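Local coordinates for ribonucleoside-diphosphate reductase subunit beta (Streptococcus sanguinis, PDB 4N83), which forms the dimetal-binding beta subunit of a class Ib ribonucleotide reductase, active with iron or manganese cofactors, which makes deoxyribonucleotides from ribonucleotides, at the interface of chains A and B. Numbering follows the deposited sequence. Chains: chain A/B, Ribonucleoside-diphosphate reductase subunit beta.

Contact 1: the interface of chains A and B. Residues chain A 31, 95, 98-99, 102; chain B 22, 26, 88, 91-92, 95.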
# COMPACT_ATOMS: atom_id res chain seq x y z
N LEU A 31 -13.05 -4.10 -1.82
CA LEU A 31 -12.72 -4.38 -3.22
C LEU A 31 -13.94 -4.21 -4.13
O LEU A 31 -15.07 -4.48 -3.74
CB LEU A 31 -12.17 -5.80 -3.37
CG LEU A 31 -10.73 -6.04 -2.91
CD1 LEU A 31 -10.42 -7.53 -2.90
CD2 LEU A 31 -9.74 -5.30 -3.79
N PHE A 95 -2.11 2.12 -1.20
CA PHE A 95 -2.77 0.93 -1.76
C PHE A 95 -4.25 1.20 -2.03
O PHE A 95 -4.76 0.87 -3.10
CB PHE A 95 -2.61 -0.28 -0.83
CG PHE A 95 -3.62 -1.37 -1.08
CD1 PHE A 95 -3.71 -1.98 -2.32
CD2 PHE A 95 -4.47 -1.78 -0.07
CE1 PHE A 95 -4.65 -2.97 -2.55
CE2 PHE A 95 -5.40 -2.78 -0.29
CZ PHE A 95 -5.49 -3.38 -1.53
N SER A 98 -4.96 3.15 -5.10
CA SER A 98 -4.96 2.30 -6.30
C SER A 98 -6.28 1.55 -6.47
O SER A 98 -6.74 1.34 -7.59
CB SER A 98 -3.79 1.30 -6.28
OG SER A 98 -2.61 1.88 -6.82
N VAL A 99 -6.89 1.15 -5.35
CA VAL A 99 -8.20 0.49 -5.38
C VAL A 99 -9.26 1.47 -5.89
O VAL A 99 -10.14 1.08 -6.65
CB VAL A 99 -8.61 -0.04 -3.98
CG1 VAL A 99 -10.04 -0.57 -4.00
CG2 VAL A 99 -7.65 -1.13 -3.52
N LYS A 102 -8.77 1.73 -9.64
CA LYS A 102 -9.27 0.53 -10.31
C LYS A 102 -10.80 0.47 -10.33
O LYS A 102 -11.39 0.12 -11.36
CB LYS A 102 -8.71 -0.74 -9.66
CG LYS A 102 -9.28 -2.03 -10.23
CD LYS A 102 -8.59 -3.27 -9.68
CE LYS A 102 -9.39 -4.53 -9.99
NZ LYS A 102 -9.59 -4.74 -11.45
N TRP B 22 -2.64 -8.97 -8.95
CA TRP B 22 -3.51 -8.08 -8.17
C TRP B 22 -4.69 -8.87 -7.63
O TRP B 22 -4.99 -8.82 -6.43
CB TRP B 22 -4.00 -6.92 -9.05
CG TRP B 22 -5.04 -6.05 -8.39
CD1 TRP B 22 -6.39 -6.23 -8.43
CD2 TRP B 22 -4.81 -4.87 -7.61
NE1 TRP B 22 -7.02 -5.24 -7.72
CE2 TRP B 22 -6.08 -4.39 -7.21
CE3 TRP B 22 -3.66 -4.18 -7.21
CZ2 TRP B 22 -6.22 -3.24 -6.42
CZ3 TRP B 22 -3.81 -3.03 -6.43
CH2 TRP B 22 -5.08 -2.58 -6.05
N THR B 26 -4.68 -9.15 -3.47
CA THR B 26 -5.76 -8.44 -2.78
C THR B 26 -6.77 -9.41 -2.17
O THR B 26 -7.25 -9.18 -1.06
CB THR B 26 -6.52 -7.49 -3.74
OG1 THR B 26 -7.03 -8.24 -4.85
CG2 THR B 26 -5.61 -6.38 -4.23
N ALA B 88 0.71 -0.22 -9.19
CA ALA B 88 -0.45 -0.46 -8.32
C ALA B 88 -0.32 -1.77 -7.54
O ALA B 88 -0.71 -1.84 -6.38
CB ALA B 88 -1.73 -0.45 -9.14
N ASN B 91 2.06 -1.32 -4.73
CA ASN B 91 1.43 -0.58 -3.63
C ASN B 91 0.71 -1.51 -2.65
O ASN B 91 0.79 -1.32 -1.43
CB ASN B 91 0.47 0.49 -4.15
CG ASN B 91 1.17 1.57 -4.95
OD1 ASN B 91 2.33 1.89 -4.71
ND2 ASN B 91 0.46 2.15 -5.92
N ASN B 92 0.01 -2.51 -3.18
CA ASN B 92 -0.58 -3.58 -2.37
C ASN B 92 0.51 -4.32 -1.62
O ASN B 92 0.43 -4.50 -0.41
CB ASN B 92 -1.38 -4.56 -3.24
CG ASN B 92 -1.68 -5.87 -2.53
OD1 ASN B 92 -0.81 -6.73 -2.38
ND2 ASN B 92 -2.93 -6.05 -2.09
N PHE B 95 1.99 -2.35 1.28
CA PHE B 95 1.06 -2.29 2.41
C PHE B 95 1.13 -3.58 3.22
O PHE B 95 1.25 -3.54 4.44
CB PHE B 95 -0.38 -2.03 1.93
CG PHE B 95 -1.43 -2.41 2.94
CD1 PHE B 95 -1.45 -1.83 4.21
CD2 PHE B 95 -2.42 -3.34 2.63
CE1 PHE B 95 -2.42 -2.18 5.13
CE2 PHE B 95 -3.39 -3.69 3.55
CZ PHE B 95 -3.39 -3.10 4.81
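The ring of A:Phe95 fills the apolar centre of this helix-packing patch of the beta-subunit dimer. CG lies anti to the backbone N (chi1 160°), which sends the ring from helix 84-111 of one subunit over its counterpart in the other. CD1 of A:Phe95 rests against the helix backbone at B:Asn92 CA (3.5 Å), while the amide of B:Asn92 runs alongside the ring, the two planes 82° apart. Across the two-fold, CD2 of A:Phe95 meets CD2 of B:Phe95 at 3.7 Å, the rings crossing obliquely. The six-membered end of the B:Trp22 indole reaches the ring edge, with CH2 3.5 Å from A:Phe95 CE1. B:Thr26 CG2 covers one indole face over its centre; the bond from B:Thr26 OG1 to the backbone oxygen B:Trp22 O (2.6 Å) probably fixes the threonine's rotation. A:Val99 CG2 meets CZ2 and CH2 of the six-membered ring at about a right angle, and the A:Lys102 chain meets the pyrrole end tip to tip through CD and CE. Farther out, A:Leu31 touches B:Thr26 with both methyls. At the polar rim B:Asn91 ND2 donates to the hydroxyl A:Ser98 OG (3.2 Å, 161° at H), which lies in the amide plane. This aromatic seam with its polar rim helps hold the two subunits together as the beta dimer.

Contact 2: the interface of chains A and B. Residues chain A 70-71, 75, 78, 91, 94-95; chain B 70-71, 75, 78, 91, 94-95.
Carboxylates, guanidinium groups and amides meet around the two-fold axis of the subunit dimer, in a polar cluster built on helices 49-78 and 84-111 of chain A and their counterparts in chain B. A:Arg78 reaches tip to tip toward B:Asp75, and its NE donates to the carboxylate oxygen B:Asp75 OD1 at 3.2 Å, arriving from above the carboxylate plane. The reciprocal salt bridge is looser, B:Arg78 NE lying 3.9 Å from A:Asp75 OD1. A:Asp75 OD1 and B:Asp75 OD1 lie 3.1 Å apart, two acceptors that the neighbouring guanidinium groups, or a proton on one carboxylate, could make tolerable; protonation is not seen. The arginines also meet tip to tip. Beside this cluster A:Gln94 crosses B:Asn91 at about a right angle, with the amides stacked 20° apart; in the twin pair A:Asn91 OD1 and B:Gln94 OE1 lie 3.2 Å apart, an acceptor-acceptor clash as built. A:Asn91 ND2 makes at best a weak bond to the backbone oxygen B:Ser70 O (3.3 Å). Within each subunit the glutamine positions the arginine: NH2 donates to OE1 from above the carbonyl plane, at 2.7 Å from A:Arg78 to A:Gln94 and 2.6 Å from B:Arg78 to B:Gln94. Both arginine chains bend at chi3, yet chi1 is 163° in A:Arg78 and 95° in B:Arg78, which sits in the 3-10 turn 78-80. Behind the glutamine, A:Gln94 NE2 donates to the backbone oxygen A:Ser70 O at 2.7 Å.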
# COMPACT_ATOMS: atom_id res chain seq x y z
N SER A 70 -2.10 7.51 -6.22
CA SER A 70 -1.52 6.19 -5.97
C SER A 70 -0.04 6.08 -6.38
O SER A 70 0.75 5.46 -5.67
CB SER A 70 -2.33 5.10 -6.68
OG SER A 70 -2.26 5.22 -8.10
N GLU A 71 0.31 6.69 -7.50
CA GLU A 71 1.65 6.55 -8.07
C GLU A 71 2.66 7.52 -7.45
O GLU A 71 3.70 7.08 -6.94
CB GLU A 71 1.59 6.72 -9.59
CG GLU A 71 0.72 5.67 -10.29
CD GLU A 71 0.60 5.88 -11.79
OE1 GLU A 71 1.17 6.85 -12.32
OE2 GLU A 71 -0.07 5.05 -12.45
N ASP A 75 3.51 8.84 -2.47
CA ASP A 75 4.96 8.68 -2.54
C ASP A 75 5.67 9.94 -2.02
O ASP A 75 6.64 9.84 -1.26
CB ASP A 75 5.40 8.39 -3.98
CG ASP A 75 6.88 8.05 -4.10
OD1 ASP A 75 7.36 7.18 -3.34
OD2 ASP A 75 7.56 8.66 -4.95
N ARG A 78 5.07 10.36 1.82
CA ARG A 78 5.80 9.38 2.63
C ARG A 78 7.17 9.87 3.10
O ARG A 78 7.56 9.61 4.24
CB ARG A 78 5.95 8.05 1.86
CG ARG A 78 7.01 7.11 2.42
CD ARG A 78 6.84 5.67 1.94
NE ARG A 78 6.42 5.59 0.54
CZ ARG A 78 5.17 5.40 0.12
NH1 ARG A 78 4.16 5.25 0.97
NH2 ARG A 78 4.94 5.35 -1.19
N ASN A 91 1.44 3.55 3.48
CA ASN A 91 1.46 2.38 2.61
C ASN A 91 0.05 1.86 2.39
O ASN A 91 -0.34 1.53 1.27
CB ASN A 91 2.35 1.27 3.19
CG ASN A 91 3.81 1.68 3.28
OD1 ASN A 91 4.31 2.43 2.44
ND2 ASN A 91 4.50 1.17 4.30
N GLN A 94 -1.77 4.52 0.24
CA GLN A 94 -1.37 4.44 -1.16
C GLN A 94 -2.00 3.25 -1.89
O GLN A 94 -2.38 3.37 -3.06
CB GLN A 94 0.15 4.35 -1.29
CG GLN A 94 0.63 4.55 -2.72
CD GLN A 94 2.14 4.59 -2.82
OE1 GLN A 94 2.85 3.91 -2.08
NE2 GLN A 94 2.65 5.39 -3.76
N PHE A 95 -2.11 2.12 -1.20
CA PHE A 95 -2.77 0.93 -1.76
C PHE A 95 -4.25 1.20 -2.03
O PHE A 95 -4.76 0.87 -3.10
CB PHE A 95 -2.61 -0.28 -0.83
CG PHE A 95 -3.62 -1.37 -1.08
CD1 PHE A 95 -3.71 -1.98 -2.32
CD2 PHE A 95 -4.47 -1.78 -0.07
CE1 PHE A 95 -4.65 -2.97 -2.55
CE2 PHE A 95 -5.40 -2.78 -0.29
CZ PHE A 95 -5.49 -3.38 -1.53
N SER B 70 8.86 -2.63 3.75
CA SER B 70 7.72 -1.71 3.74
C SER B 70 8.15 -0.25 3.58
O SER B 70 7.44 0.55 2.97
CB SER B 70 6.88 -1.88 5.01
OG SER B 70 7.68 -1.85 6.18
N GLU B 71 9.32 0.10 4.14
CA GLU B 71 9.80 1.49 4.12
C GLU B 71 10.58 1.83 2.85
O GLU B 71 10.14 2.66 2.05
CB GLU B 71 10.66 1.78 5.35
CG GLU B 71 9.87 1.80 6.66
CD GLU B 71 10.70 2.19 7.87
OE1 GLU B 71 11.86 2.65 7.69
OE2 GLU B 71 10.20 2.04 9.00
N ASP B 75 9.62 0.74 -2.11
CA ASP B 75 9.71 2.14 -2.54
C ASP B 75 10.81 2.32 -3.59
O ASP B 75 10.65 3.10 -4.53
CB ASP B 75 10.00 3.05 -1.34
CG ASP B 75 9.58 4.49 -1.58
OD1 ASP B 75 8.37 4.73 -1.78
OD2 ASP B 75 10.46 5.37 -1.56
N ARG B 78 9.68 0.29 -6.98
CA ARG B 78 8.64 0.91 -7.82
C ARG B 78 9.21 1.85 -8.89
O ARG B 78 8.54 2.16 -9.87
CB ARG B 78 7.59 1.66 -6.97
CG ARG B 78 7.84 3.15 -6.79
CD ARG B 78 6.62 3.87 -6.22
NE ARG B 78 6.52 3.70 -4.77
CZ ARG B 78 5.82 2.75 -4.15
NH1 ARG B 78 5.13 1.84 -4.83
NH2 ARG B 78 5.81 2.71 -2.83
N ASN B 91 2.06 -1.32 -4.73
CA ASN B 91 1.43 -0.58 -3.63
C ASN B 91 0.71 -1.51 -2.65
O ASN B 91 0.79 -1.32 -1.43
CB ASN B 91 0.47 0.49 -4.15
CG ASN B 91 1.17 1.57 -4.95
OD1 ASN B 91 2.33 1.89 -4.71
ND2 ASN B 91 0.46 2.15 -5.92
N GLN B 94 3.53 -3.39 -0.82
CA GLN B 94 4.17 -2.57 0.21
C GLN B 94 3.31 -2.41 1.46
O GLN B 94 3.84 -2.33 2.57
CB GLN B 94 4.54 -1.18 -0.34
CG GLN B 94 5.52 -0.44 0.56
CD GLN B 94 5.89 0.93 0.03
OE1 GLN B 94 5.06 1.64 -0.53
NE2 GLN B 94 7.15 1.32 0.23
N PHE B 95 1.99 -2.35 1.28
CA PHE B 95 1.06 -2.29 2.41
C PHE B 95 1.13 -3.58 3.22
O PHE B 95 1.25 -3.54 4.44
CB PHE B 95 -0.38 -2.03 1.93
CG PHE B 95 -1.43 -2.41 2.94
CD1 PHE B 95 -1.45 -1.83 4.21
CD2 PHE B 95 -2.42 -3.34 2.63
CE1 PHE B 95 -2.42 -2.18 5.13
CE2 PHE B 95 -3.39 -3.69 3.55
CZ PHE B 95 -3.39 -3.10 4.81

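Contact 3: the interface of chains A and B. Residues chain A 68, 71-72, 135, 138-139, 142; chain B 4-5.
B:Tyr4 carries CG anti to its backbone N (chi1 -175°), whereas its neighbour B:Tyr5 has chi1 -140°, and the two rings diverge from the N-terminal segment to lie against different helices of the other subunit. The protein belongs to the ribonucleotide reductase small-chain family, whose helical subunits pair as a beta dimer, and here its N-terminal segment reaches across to the partner. B:Tyr4 packs against helix 128-143 of chain A: CG of A:Glu135 sits over the centre of one ring face, 4.0 Å above the plane, the aliphatic part of the glutamate serving as the packing surface. At the ring edge, A:Asn138 CB approaches B:Tyr4 CE1 at 3.8 Å in the ring plane. Tip to tip with the phenol, A:Leu142 CD1 comes within 3.6 Å of B:Tyr4 OH. The amide of A:Asn138, whose CG is anti to the backbone N, reaches between the tyrosines; its ND2 is 3.5 Å from B:Tyr5 CE2, with the amide turned 85° from that ring. B:Tyr5 turns toward helix 49-78, where A:Leu68 CD1 lies over one ring face, offset toward the rim. The phenol and the A:Glu71 chain run antiparallel past one another, and B:Tyr5 OH can donate a hydrogen bond to the carboxylate oxygen A:Glu71 OE1 at 3.1 Å. A:Ser72 OG gives the same phenol a weak bond at most; its firmer partner is the backbone oxygen A:Leu68 O, 3.2 Å away and met in the carbonyl plane.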
# COMPACT_ATOMS: atom_id res chain seq x y z
N LEU A 68 -3.10 9.70 -10.04
CA LEU A 68 -2.11 10.69 -9.58
C LEU A 68 -1.69 10.44 -8.14
O LEU A 68 -0.51 10.55 -7.80
CB LEU A 68 -2.69 12.10 -9.72
CG LEU A 68 -1.86 13.27 -9.19
CD1 LEU A 68 -0.56 13.40 -9.98
CD2 LEU A 68 -2.66 14.56 -9.26
N GLU A 71 0.31 6.69 -7.50
CA GLU A 71 1.65 6.55 -8.07
C GLU A 71 2.66 7.52 -7.45
O GLU A 71 3.70 7.08 -6.94
CB GLU A 71 1.59 6.72 -9.59
CG GLU A 71 0.72 5.67 -10.29
CD GLU A 71 0.60 5.88 -11.79
OE1 GLU A 71 1.17 6.85 -12.32
OE2 GLU A 71 -0.07 5.05 -12.45
N SER A 72 2.35 8.81 -7.48
CA SER A 72 3.28 9.86 -7.02
C SER A 72 2.81 10.65 -5.80
O SER A 72 3.64 11.18 -5.05
CB SER A 72 3.58 10.84 -8.16
OG SER A 72 2.46 11.67 -8.43
N GLU A 135 -1.40 19.08 -13.22
CA GLU A 135 -0.06 19.68 -13.34
C GLU A 135 0.26 20.58 -12.15
O GLU A 135 1.40 20.58 -11.67
CB GLU A 135 0.04 20.49 -14.64
CG GLU A 135 1.46 20.91 -15.01
CD GLU A 135 1.51 21.98 -16.08
OE1 GLU A 135 0.51 22.15 -16.82
OE2 GLU A 135 2.55 22.66 -16.20
N ASN A 138 0.75 17.96 -9.05
CA ASN A 138 1.95 17.12 -9.12
C ASN A 138 3.24 17.92 -9.01
O ASN A 138 4.23 17.45 -8.46
CB ASN A 138 1.97 16.29 -10.41
CG ASN A 138 3.00 15.17 -10.37
OD1 ASN A 138 3.41 14.71 -9.31
ND2 ASN A 138 3.42 14.72 -11.55
N GLU A 139 3.23 19.14 -9.55
CA GLU A 139 4.36 20.07 -9.43
C GLU A 139 4.65 20.37 -7.95
O GLU A 139 5.80 20.52 -7.56
CB GLU A 139 4.08 21.36 -10.20
CG GLU A 139 5.20 22.40 -10.15
CD GLU A 139 5.12 23.33 -8.95
OE1 GLU A 139 4.00 23.72 -8.55
OE2 GLU A 139 6.19 23.67 -8.40
N LEU A 142 6.26 17.16 -6.51
CA LEU A 142 7.64 17.00 -6.97
C LEU A 142 8.60 18.05 -6.39
O LEU A 142 9.75 17.73 -6.10
CB LEU A 142 7.70 17.03 -8.51
CG LEU A 142 7.06 15.84 -9.24
CD1 LEU A 142 6.95 16.13 -10.73
CD2 LEU A 142 7.85 14.56 -9.01
N TYR B 4 0.43 15.73 -19.68
CA TYR B 4 1.39 15.74 -18.53
C TYR B 4 1.33 14.45 -17.72
O TYR B 4 2.38 13.89 -17.36
CB TYR B 4 1.12 16.94 -17.61
CG TYR B 4 2.12 17.09 -16.48
CD1 TYR B 4 1.76 16.77 -15.17
CD2 TYR B 4 3.41 17.53 -16.72
CE1 TYR B 4 2.67 16.90 -14.14
CE2 TYR B 4 4.33 17.67 -15.69
CZ TYR B 4 3.96 17.35 -14.40
OH TYR B 4 4.86 17.48 -13.37
N TYR B 5 0.12 13.98 -17.42
CA TYR B 5 -0.08 12.74 -16.67
C TYR B 5 -1.11 11.84 -17.37
O TYR B 5 -2.00 12.34 -18.05
CB TYR B 5 -0.55 13.05 -15.25
CG TYR B 5 0.08 12.17 -14.19
CD1 TYR B 5 -0.49 10.95 -13.84
CD2 TYR B 5 1.25 12.56 -13.54
CE1 TYR B 5 0.09 10.14 -12.88
CE2 TYR B 5 1.83 11.75 -12.58
CZ TYR B 5 1.25 10.55 -12.25
OH TYR B 5 1.83 9.75 -11.29

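Contact 1 and contact 2 have C-alpha centres about 10 Å apart and share A:Phe95, B:Asn91 and B:Phe95, so helix 84-111 offers one stretch to an aromatic seam and to a polar cluster. Contact 3 lies about 15 Å from contact 2, with A:Glu71 of helix 49-78 in common, and about 19 Å from contact 1. Two-fold symmetry repeats contacts 1 and 3 with the chains exchanged, while contact 2 spans the axis. Helix core and N-terminal segment thus both contribute to the dimer interface. Tyr104, the radical-bearing tyrosine of this family, is also on helix 84-111: B:Tyr104 is about 21 Å from the centre of contact 1, A:Tyr104 about 18 and 16 Å from those of contacts 2 and 3.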